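Local coordinates for protein putatuve endo-xylanase (Clostridium stercorarium, PDB 1O8P) that probably anchors a xylan-degrading enzyme to its polysaccharide substrate, acting as a calcium-bound family 6 carbohydrate-binding module with a beta-sandwich fold, at residues Q43-P48 / P138-W143; S52-I57 / T63-I68; V77-A82 / G102-G107. All blocks are in the same frame, centred on the assembly; numbering follows the deposited sequence.

Contact 1: Q43-P48 / P138-W143. With CA (calcium ion), chain B.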
loop_
_atom_site.group_PDB
_atom_site.type_symbol
_atom_site.label_atom_id
_atom_site.label_comp_id
_atom_site.label_asym_id
_atom_site.label_seq_id
_atom_site.Cartn_x
_atom_site.Cartn_y
_atom_site.Cartn_z
ATOM N N GLN A 43 0.451 -5.131 -12.796
ATOM C CA GLN A 43 -0.902 -5.225 -13.411
ATOM C C GLN A 43 -2.015 -5.136 -12.406
ATOM O O GLN A 43 -1.793 -5.417 -11.243
ATOM C CB GLN A 43 -1.047 -6.566 -14.121
ATOM C CG GLN A 43 -0.967 -6.421 -15.592
ATOM C CD GLN A 43 -0.639 -7.723 -16.203
ATOM O OE1 GLN A 43 -1.457 -8.664 -16.156
ATOM N NE2 GLN A 43 0.562 -7.824 -16.760
ATOM N N ILE A 44 -3.229 -4.821 -12.867
ATOM C CA ILE A 44 -4.399 -4.851 -12.003
ATOM C C ILE A 44 -5.228 -6.063 -12.383
ATOM O O ILE A 44 -5.513 -6.279 -13.569
ATOM C CB ILE A 44 -5.194 -3.525 -12.142
ATOM C CG1 ILE A 44 -4.280 -2.319 -11.826
ATOM C CG2 ILE A 44 -6.477 -3.560 -11.318
ATOM C CD1 ILE A 44 -4.743 -0.968 -12.385
ATOM N N PHE A 45 -5.597 -6.859 -11.385
ATOM C CA PHE A 45 -6.359 -8.074 -11.574
ATOM C C PHE A 45 -7.729 -7.941 -10.921
ATOM O O PHE A 45 -7.848 -7.382 -9.826
ATOM C CB PHE A 45 -5.650 -9.292 -10.960
ATOM C CG PHE A 45 -4.300 -9.565 -11.542
ATOM C CD1 PHE A 45 -4.144 -9.726 -12.926
ATOM C CD2 PHE A 45 -3.188 -9.691 -10.709
ATOM C CE1 PHE A 45 -2.911 -9.954 -13.477
ATOM C CE2 PHE A 45 -1.935 -9.933 -11.267
ATOM C CZ PHE A 45 -1.808 -10.043 -12.663
ATOM N N SER A 46 -8.745 -8.492 -11.566
ATOM C CA SER A 46 -10.067 -8.492 -10.968
ATOM C C SER A 46 -10.156 -9.612 -9.918
ATOM O O SER A 46 -9.485 -10.650 -10.039
ATOM C CB SER A 46 -11.141 -8.608 -12.058
ATOM O OG SER A 46 -10.867 -9.766 -12.813
ATOM N N LEU A 47 -10.915 -9.371 -8.857
ATOM C CA LEU A 47 -11.054 -10.357 -7.792
ATOM C C LEU A 47 -12.373 -11.073 -8.018
ATOM O O LEU A 47 -13.329 -10.419 -8.436
ATOM C CB LEU A 47 -11.010 -9.676 -6.410
ATOM C CG LEU A 47 -9.780 -8.835 -6.059
ATOM C CD1 LEU A 47 -10.006 -8.194 -4.705
ATOM C CD2 LEU A 47 -8.494 -9.627 -6.072
ATOM N N PRO A 48 -12.431 -12.398 -7.783
ATOM C CA PRO A 48 -13.667 -13.176 -7.993
ATOM C C PRO A 48 -14.946 -12.555 -7.419
ATOM O O PRO A 48 -15.964 -12.536 -8.143
ATOM C CB PRO A 48 -13.374 -14.516 -7.307
ATOM C CG PRO A 48 -11.889 -14.646 -7.359
ATOM C CD PRO A 48 -11.322 -13.253 -7.317
ATOM N N PRO A 138 7.080 -10.624 -4.624
ATOM C CA PRO A 138 5.691 -10.833 -5.090
ATOM C C PRO A 138 4.630 -10.731 -3.957
ATOM O O PRO A 138 4.771 -11.359 -2.889
ATOM C CB PRO A 138 5.729 -12.253 -5.694
ATOM C CG PRO A 138 7.230 -12.558 -5.943
ATOM C CD PRO A 138 7.998 -11.717 -4.997
ATOM N N VAL A 139 3.602 -9.923 -4.191
ATOM C CA VAL A 139 2.486 -9.745 -3.267
ATOM C C VAL A 139 1.324 -9.125 -4.082
ATOM O O VAL A 139 1.548 -8.395 -5.036
ATOM C CB VAL A 139 2.873 -8.837 -2.025
ATOM C CG1 VAL A 139 3.255 -7.386 -2.476
ATOM C CG2 VAL A 139 1.757 -8.845 -0.884
ATOM N N ASN A 140 0.095 -9.477 -3.744
ATOM C CA ASN A 140 -1.070 -8.757 -4.281
ATOM C C ASN A 140 -1.649 -7.832 -3.221
ATOM O O ASN A 140 -1.730 -8.195 -2.063
ATOM C CB ASN A 140 -2.141 -9.721 -4.758
ATOM C CG ASN A 140 -1.749 -10.472 -6.034
ATOM O OD1 ASN A 140 -2.539 -11.232 -6.543
ATOM N ND2 ASN A 140 -0.550 -10.246 -6.558
ATOM N N VAL A 141 -2.039 -6.621 -3.634
ATOM C CA VAL A 141 -2.543 -5.624 -2.719
ATOM C C VAL A 141 -3.894 -5.138 -3.227
ATOM O O VAL A 141 -3.992 -4.610 -4.333
ATOM C CB VAL A 141 -1.590 -4.435 -2.539
ATOM C CG1 VAL A 141 -2.030 -3.583 -1.300
ATOM C CG2 VAL A 141 -0.097 -4.901 -2.417
ATOM N N ASP A 142 -4.927 -5.360 -2.413
ATOM C CA ASP A 142 -6.288 -4.941 -2.731
ATOM C C ASP A 142 -6.381 -3.458 -2.342
ATOM O O ASP A 142 -6.647 -2.619 -3.183
ATOM C CB ASP A 142 -7.281 -5.808 -1.942
ATOM C CG ASP A 142 -8.702 -5.493 -2.236
ATOM O OD1 ASP A 142 -9.018 -4.550 -3.024
ATOM O OD2 ASP A 142 -9.598 -6.146 -1.688
ATOM N N TRP A 143 -6.110 -3.148 -1.071
ATOM C CA TRP A 143 -6.172 -1.777 -0.581
ATOM C C TRP A 143 -5.305 -1.641 0.631
ATOM O O TRP A 143 -4.817 -2.650 1.175
ATOM C CB TRP A 143 -7.617 -1.319 -0.256
ATOM C CG TRP A 143 -8.441 -2.251 0.577
ATOM C CD1 TRP A 143 -9.502 -3.029 0.139
ATOM C CD2 TRP A 143 -8.343 -2.486 2.000
ATOM N NE1 TRP A 143 -10.049 -3.728 1.192
ATOM C CE2 TRP A 143 -9.362 -3.424 2.344
ATOM C CE3 TRP A 143 -7.512 -1.992 3.022
ATOM C CZ2 TRP A 143 -9.548 -3.898 3.672
ATOM C CZ3 TRP A 143 -7.672 -2.467 4.335
ATOM C CH2 TRP A 143 -8.696 -3.403 4.655
HETATM CA CA CA B . -8.682 -2.825 -4.643
HETATM O O HOH W 1 -10.946 -2.833 -5.596
#

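Contact 2: S52-I57 / T63-I68. With CA (calcium ion), chain B.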
loop_
_atom_site.group_PDB
_atom_site.type_symbol
_atom_site.label_atom_id
_atom_site.label_comp_id
_atom_site.label_asym_id
_atom_site.label_seq_id
_atom_site.Cartn_x
_atom_site.Cartn_y
_atom_site.Cartn_z
ATOM N N SER A 52 -10.628 -5.139 -7.289
ATOM C CA SER A 52 -9.367 -5.331 -8.009
ATOM C C SER A 52 -8.179 -5.262 -7.071
ATOM O O SER A 52 -8.284 -4.714 -5.980
ATOM C CB SER A 52 -9.174 -4.264 -9.100
ATOM O OG SER A 52 -10.230 -4.242 -10.029
ATOM N N ALA A 53 -7.040 -5.798 -7.506
ATOM C CA ALA A 53 -5.845 -5.740 -6.703
ATOM C C ALA A 53 -4.675 -5.556 -7.645
ATOM O O ALA A 53 -4.726 -5.933 -8.801
ATOM C CB ALA A 53 -5.695 -7.005 -5.865
ATOM N N ILE A 54 -3.638 -4.896 -7.188
ATOM C CA ILE A 54 -2.407 -4.921 -7.967
ATOM C C ILE A 54 -1.670 -6.261 -7.729
ATOM O O ILE A 54 -1.765 -6.846 -6.647
ATOM C CB ILE A 54 -1.564 -3.665 -7.686
ATOM C CG1 ILE A 54 -1.205 -3.564 -6.175
ATOM C CG2 ILE A 54 -2.357 -2.400 -8.195
ATOM C CD1 ILE A 54 -0.305 -2.399 -5.775
ATOM N N GLY A 55 -0.939 -6.712 -8.755
ATOM C CA GLY A 55 -0.156 -7.944 -8.743
ATOM C C GLY A 55 0.935 -7.900 -9.834
ATOM O O GLY A 55 1.163 -6.822 -10.401
ATOM N N TYR A 56 1.550 -9.066 -10.145
ATOM C CA TYR A 56 2.745 -9.226 -10.996
ATOM C C TYR A 56 3.823 -8.290 -10.484
ATOM O O TYR A 56 4.562 -7.669 -11.255
ATOM C CB TYR A 56 2.488 -9.036 -12.509
ATOM C CG TYR A 56 1.796 -10.169 -13.273
ATOM C CD1 TYR A 56 1.297 -11.315 -12.628
ATOM C CD2 TYR A 56 1.605 -10.068 -14.651
ATOM C CE1 TYR A 56 0.636 -12.339 -13.345
ATOM C CE2 TYR A 56 0.955 -11.056 -15.378
ATOM C CZ TYR A 56 0.461 -12.205 -14.737
ATOM O OH TYR A 56 -0.206 -13.181 -15.482
ATOM N N ILE A 57 3.901 -8.188 -9.155
ATOM C CA ILE A 57 4.879 -7.342 -8.449
ATOM C C ILE A 57 6.189 -8.100 -8.202
ATOM O O ILE A 57 6.185 -9.304 -7.971
ATOM C CB ILE A 57 4.254 -6.772 -7.135
ATOM C CG1 ILE A 57 3.356 -5.553 -7.446
ATOM C CG2 ILE A 57 5.310 -6.471 -6.052
ATOM C CD1 ILE A 57 2.392 -5.227 -6.327
ATOM N N THR A 63 4.546 1.747 -5.932
ATOM C CA THR A 63 3.379 2.497 -6.361
ATOM C C THR A 63 3.313 3.743 -5.531
ATOM O O THR A 63 3.668 3.740 -4.351
ATOM C CB THR A 63 2.066 1.676 -6.285
ATOM O OG1 THR A 63 2.134 0.778 -5.194
ATOM C CG2 THR A 63 1.920 0.743 -7.452
ATOM N N THR A 64 2.872 4.822 -6.167
ATOM C CA THR A 64 2.826 6.104 -5.537
ATOM C C THR A 64 1.397 6.586 -5.545
ATOM O O THR A 64 0.723 6.500 -6.573
ATOM C CB THR A 64 3.705 7.082 -6.316
ATOM O OG1 THR A 64 5.074 6.683 -6.208
ATOM C CG2 THR A 64 3.635 8.548 -5.728
ATOM N N TYR A 65 0.978 7.127 -4.405
ATOM C CA TYR A 65 -0.367 7.622 -4.144
ATOM C C TYR A 65 -0.228 9.026 -3.612
ATOM O O TYR A 65 0.132 9.247 -2.450
ATOM C CB TYR A 65 -1.086 6.716 -3.106
ATOM C CG TYR A 65 -1.061 5.283 -3.538
ATOM C CD1 TYR A 65 0.078 4.483 -3.316
ATOM C CD2 TYR A 65 -2.153 4.719 -4.195
ATOM C CE1 TYR A 65 0.111 3.172 -3.724
ATOM C CE2 TYR A 65 -2.124 3.397 -4.609
ATOM C CZ TYR A 65 -0.984 2.631 -4.370
ATOM O OH TYR A 65 -0.918 1.329 -4.806
ATOM N N LYS A 66 -0.538 9.984 -4.480
ATOM C CA LYS A 66 -0.351 11.393 -4.194
ATOM C C LYS A 66 -1.489 11.958 -3.390
ATOM O O LYS A 66 -2.580 11.438 -3.418
ATOM C CB LYS A 66 -0.206 12.157 -5.523
ATOM C CG LYS A 66 1.114 11.905 -6.229
ATOM C CD LYS A 66 1.226 12.794 -7.468
ATOM C CE LYS A 66 2.342 13.844 -7.313
ATOM N NZ LYS A 66 2.060 14.957 -6.293
ATOM N N ASN A 67 -1.232 13.016 -2.635
ATOM C CA ASN A 67 -2.308 13.772 -1.993
ATOM C C ASN A 67 -3.136 12.951 -1.004
ATOM O O ASN A 67 -4.359 13.034 -1.000
ATOM C CB ASN A 67 -3.202 14.464 -3.059
ATOM C CG ASN A 67 -2.379 15.363 -4.000
ATOM O OD1 ASN A 67 -2.404 15.226 -5.247
ATOM N ND2 ASN A 67 -1.613 16.248 -3.406
ATOM N N ILE A 68 -2.472 12.178 -0.145
ATOM C CA ILE A 68 -3.211 11.554 0.970
ATOM C C ILE A 68 -3.305 12.535 2.163
ATOM O O ILE A 68 -2.296 13.075 2.623
ATOM C CB ILE A 68 -2.573 10.208 1.382
ATOM C CG1 ILE A 68 -2.336 9.288 0.174
ATOM C CG2 ILE A 68 -3.349 9.532 2.495
ATOM C CD1 ILE A 68 -3.493 9.193 -0.830
HETATM CA CA CA B . -8.682 -2.825 -4.643
HETATM O O HOH W 1 -10.946 -2.833 -5.596
#

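Contact 3: V77-A82 / G102-G107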
loop_
_atom_site.group_PDB
_atom_site.type_symbol
_atom_site.label_atom_id
_atom_site.label_comp_id
_atom_site.label_asym_id
_atom_site.label_seq_id
_atom_site.Cartn_x
_atom_site.Cartn_y
_atom_site.Cartn_z
ATOM N N VAL A 77 -0.768 1.476 9.841
ATOM C CA VAL A 77 -1.212 1.177 8.474
ATOM C C VAL A 77 -1.646 -0.272 8.433
ATOM O O VAL A 77 -1.073 -1.100 9.157
ATOM C CB VAL A 77 -0.133 1.418 7.401
ATOM C CG1 VAL A 77 1.161 0.560 7.638
ATOM C CG2 VAL A 77 -0.706 1.176 5.988
ATOM N N THR A 78 -2.673 -0.536 7.615
ATOM C CA THR A 78 -3.211 -1.857 7.355
ATOM C C THR A 78 -3.328 -2.074 5.855
ATOM O O THR A 78 -3.873 -1.233 5.160
ATOM C CB THR A 78 -4.610 -2.006 8.005
ATOM O OG1 THR A 78 -4.480 -1.880 9.423
ATOM C CG2 THR A 78 -5.169 -3.427 7.811
ATOM N N ALA A 79 -2.835 -3.203 5.346
ATOM C CA ALA A 79 -3.036 -3.550 3.924
ATOM C C ALA A 79 -3.767 -4.900 3.787
ATOM O O ALA A 79 -3.569 -5.803 4.617
ATOM C CB ALA A 79 -1.670 -3.544 3.168
ATOM N N ARG A 80 -4.627 -5.030 2.775
ATOM C CA ARG A 80 -5.308 -6.300 2.486
ATOM C C ARG A 80 -4.500 -6.906 1.381
ATOM O O ARG A 80 -4.425 -6.328 0.280
ATOM C CB ARG A 80 -6.753 -6.099 2.015
ATOM C CG ARG A 80 -7.539 -7.408 1.929
ATOM C CD ARG A 80 -9.044 -7.273 1.663
ATOM N NE ARG A 80 -9.754 -8.560 1.506
ATOM C CZ ARG A 80 -10.139 -9.130 0.312
ATOM N NH1 ARG A 80 -9.841 -8.581 -0.870
ATOM N NH2 ARG A 80 -10.810 -10.298 0.302
ATOM N N VAL A 81 -3.844 -8.026 1.686
ATOM C CA VAL A 81 -2.767 -8.545 0.820
ATOM C C VAL A 81 -2.876 -10.073 0.652
ATOM O O VAL A 81 -3.438 -10.762 1.500
ATOM C CB VAL A 81 -1.356 -8.177 1.365
ATOM C CG1 VAL A 81 -1.083 -6.657 1.281
ATOM C CG2 VAL A 81 -1.226 -8.632 2.791
ATOM N N ALA A 82 -2.383 -10.593 -0.462
ATOM C CA ALA A 82 -2.251 -12.053 -0.640
ATOM C C ALA A 82 -0.868 -12.324 -1.156
ATOM O O ALA A 82 -0.379 -11.580 -2.018
ATOM C CB ALA A 82 -3.259 -12.565 -1.662
ATOM N N GLY A 102 7.408 3.146 7.845
ATOM C CA GLY A 102 7.210 1.848 8.460
ATOM C C GLY A 102 7.297 0.760 7.416
ATOM O O GLY A 102 7.305 1.042 6.205
ATOM N N THR A 103 7.322 -0.479 7.903
ATOM C CA THR A 103 7.375 -1.633 7.041
ATOM C C THR A 103 6.310 -2.632 7.445
ATOM O O THR A 103 6.261 -3.059 8.605
ATOM C CB THR A 103 8.799 -2.290 7.140
ATOM O OG1 THR A 103 9.765 -1.319 6.769
ATOM C CG2 THR A 103 8.993 -3.376 6.105
ATOM N N ILE A 104 5.506 -3.050 6.474
ATOM C CA ILE A 104 4.546 -4.141 6.667
ATOM C C ILE A 104 5.243 -5.469 6.331
ATOM O O ILE A 104 5.704 -5.643 5.228
ATOM C CB ILE A 104 3.285 -3.956 5.737
ATOM C CG1 ILE A 104 2.731 -2.521 5.824
ATOM C CG2 ILE A 104 2.220 -4.974 6.113
ATOM C CD1 ILE A 104 1.437 -2.308 5.008
ATOM N N TYR A 105 5.262 -6.404 7.280
ATOM C CA TYR A 105 5.895 -7.710 7.106
ATOM C C TYR A 105 4.794 -8.664 6.743
ATOM O O TYR A 105 3.980 -9.023 7.565
ATOM C CB TYR A 105 6.625 -8.154 8.406
ATOM C CG TYR A 105 7.855 -7.305 8.618
ATOM C CD1 TYR A 105 9.058 -7.608 7.965
ATOM C CD2 TYR A 105 7.798 -6.163 9.403
ATOM C CE1 TYR A 105 10.172 -6.782 8.090
ATOM C CE2 TYR A 105 8.899 -5.338 9.541
ATOM C CZ TYR A 105 10.074 -5.649 8.877
ATOM O OH TYR A 105 11.150 -4.830 9.017
ATOM N N VAL A 106 4.746 -9.044 5.479
ATOM C CA VAL A 106 3.661 -9.877 5.011
ATOM C C VAL A 106 4.139 -11.341 4.976
ATOM O O VAL A 106 5.064 -11.676 4.217
ATOM C CB VAL A 106 3.155 -9.433 3.630
ATOM C CG1 VAL A 106 1.903 -10.234 3.284
ATOM C CG2 VAL A 106 2.897 -7.918 3.590
ATOM N N GLY A 107 3.538 -12.186 5.821
ATOM C CA GLY A 107 3.735 -13.620 5.722
ATOM C C GLY A 107 2.863 -14.260 4.649
ATOM O O GLY A 107 1.833 -13.699 4.238
#

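Contact 1: Q43-P48 / P138-W143
Beside the calcium site, Leu47 covers one side of the metal-binding Asp142. Its CD1 methyl lies 3.7 Å from Asp142 OD2 and 3.9 Å from Asp142 CG, the two side chains meeting at an oblique angle. Asp142 grips the ion twice, through its backbone O at 2.5 Å and its OD1 at 2.4 Å, closing a chelate ring. Its CG is anti to the backbone N (chi1 -178°), which brings OD1 to the metal while OD2 turns to a salt bridge with Arg80. Leu47 also packs on Arg80, so the leucine flanks both partners of that ion pair. Farther along, Phe45 makes a looser approach, with CD2 4.5 Å from Asn140 OD1. The amide of Asn140 is steadied by its own segment: ND2 donates to Val139 O over 3.2 Å in a nearly straight bond (174°); the acceptor lies in the plane of the Asn140 amide, while ND2 stands above the plane of the Val139 carbonyl. Gln30, Glu32, Ser52 and a water also bind the ion. Backbone bonds from Arg80 to both Asp142 and Trp143 are consistent with a beta bulge here, and a calcium held at the margin of a beta-sandwich in this way is a feature of family 6 carbohydrate-binding modules.

Contact 2: S52-I57 / T63-I68
The flat group that meets the other segment is the ring of Tyr65, which points its hydroxyl end at Ile54 and packs edge-to-face with Phe144 of strand 140-147; Leu133, Tyr34 and Arg23 also touch the tyrosine. The two side chains come from opposite directions, and Ile54 CD1 stops 3.9 Å from Tyr65 OH. The same methyl meets Thr63 tip to tip, 4.0 Å from Thr63 OG1 and 4.2 Å from Thr63 CG2, and so sits over a small patch made of two hydroxyls and a methyl. Ile54 reaches that far because its chain is extended beyond CG1 (chi2 177°).

The two hydroxyls beneath the methyl are bonded to each other: Thr63 OG1 donates to Tyr65 OH over 3.1 Å, and the tyrosine in turn donates a hydrogen bond to the backbone O of Ala31. Both polar atoms are thereby satisfied in a buried place, and the phenol is tied at its far end. Thr63 and Tyr65, two residues apart, lie on the inward side of strand 62-69 in the larger sheet of the beta-sandwich, whereas Ile54 comes from strand 52-55 of the small hairpin with strand 43-46. The backbone of Ile54 is hydrogen-bonded to Val141, which docks the hairpin against the second sheet. Thr63 and Ile57 both rest on Phe135 of strand 128-135. At the other end of strand 52-55, Ser52 O binds the calcium at 2.4 Å, and Ser52 N donates to a calcium-bound water over 2.9 Å.

Contact 3: V77-A82 / G102-G107
Val77, Ala79 and Val81 meet Ile104 and Val106 through apolar side chains alone. Ile104 reaches across to two residues at once, its CD1 lying 3.9 Å from Val77 CG1 and 3.8 Å from Ala79 CB. The side chains of Val77 and Ile104 meet at about a right angle, and Ile104 CG1 lies alongside the same valine methyl, also at 3.9 Å. Its extended outer chain (chi2 -176°) carries CD1 to the small alanine. Two residues on, Val81 CG2 and Val106 CG1 close to 3.5 Å, a tight fit of methyl on methyl.

Strands 77-82 and 102-106 belong to different sheets of the beta-sandwich and face each other across its core, their axes 8.6 Å apart and inclined by 36°. Val77, Ala79 and Val81, and opposite them Ile104 and Val106, are the inward-facing residues of their strands, hence the two-residue spacing. Val118 packs against both Val81 and Ile104, and Phe144 and Phe146 cover Ala79 and Val77 from strand 140-147.

Polar and aromatic contacts belong to the outward-facing residues. Thr78 OG1 is hydrogen-bonded to Ser119 OG of the neighbouring strand, while Thr103 sets its CG2 3.7 Å above one face of the Tyr105 ring, offset toward the rim.

How the contacts relate
Contacts 2 and 3 are both buried; contact 3 is hydrocarbon on hydrocarbon between the two sheets, whereas contact 2 mixes a methyl with bonded hydroxyls, and contact 1, only partly buried, adjoins a metal and an ion pair. Contacts 1 and 2 share the hairpin of strands 43-46 and 52-55, joined by a Phe45 N to Ala53 O bond of 2.9 Å, and both supply ligands to one calcium and share a water. Contact 1 is linked to contact 3 through the neighbouring strands 140-147 and 74-82, with Asn140 N 2.8 Å from Ala82 O. Contacts 2 and 3 do not touch, their nearest atoms being about 6 Å apart.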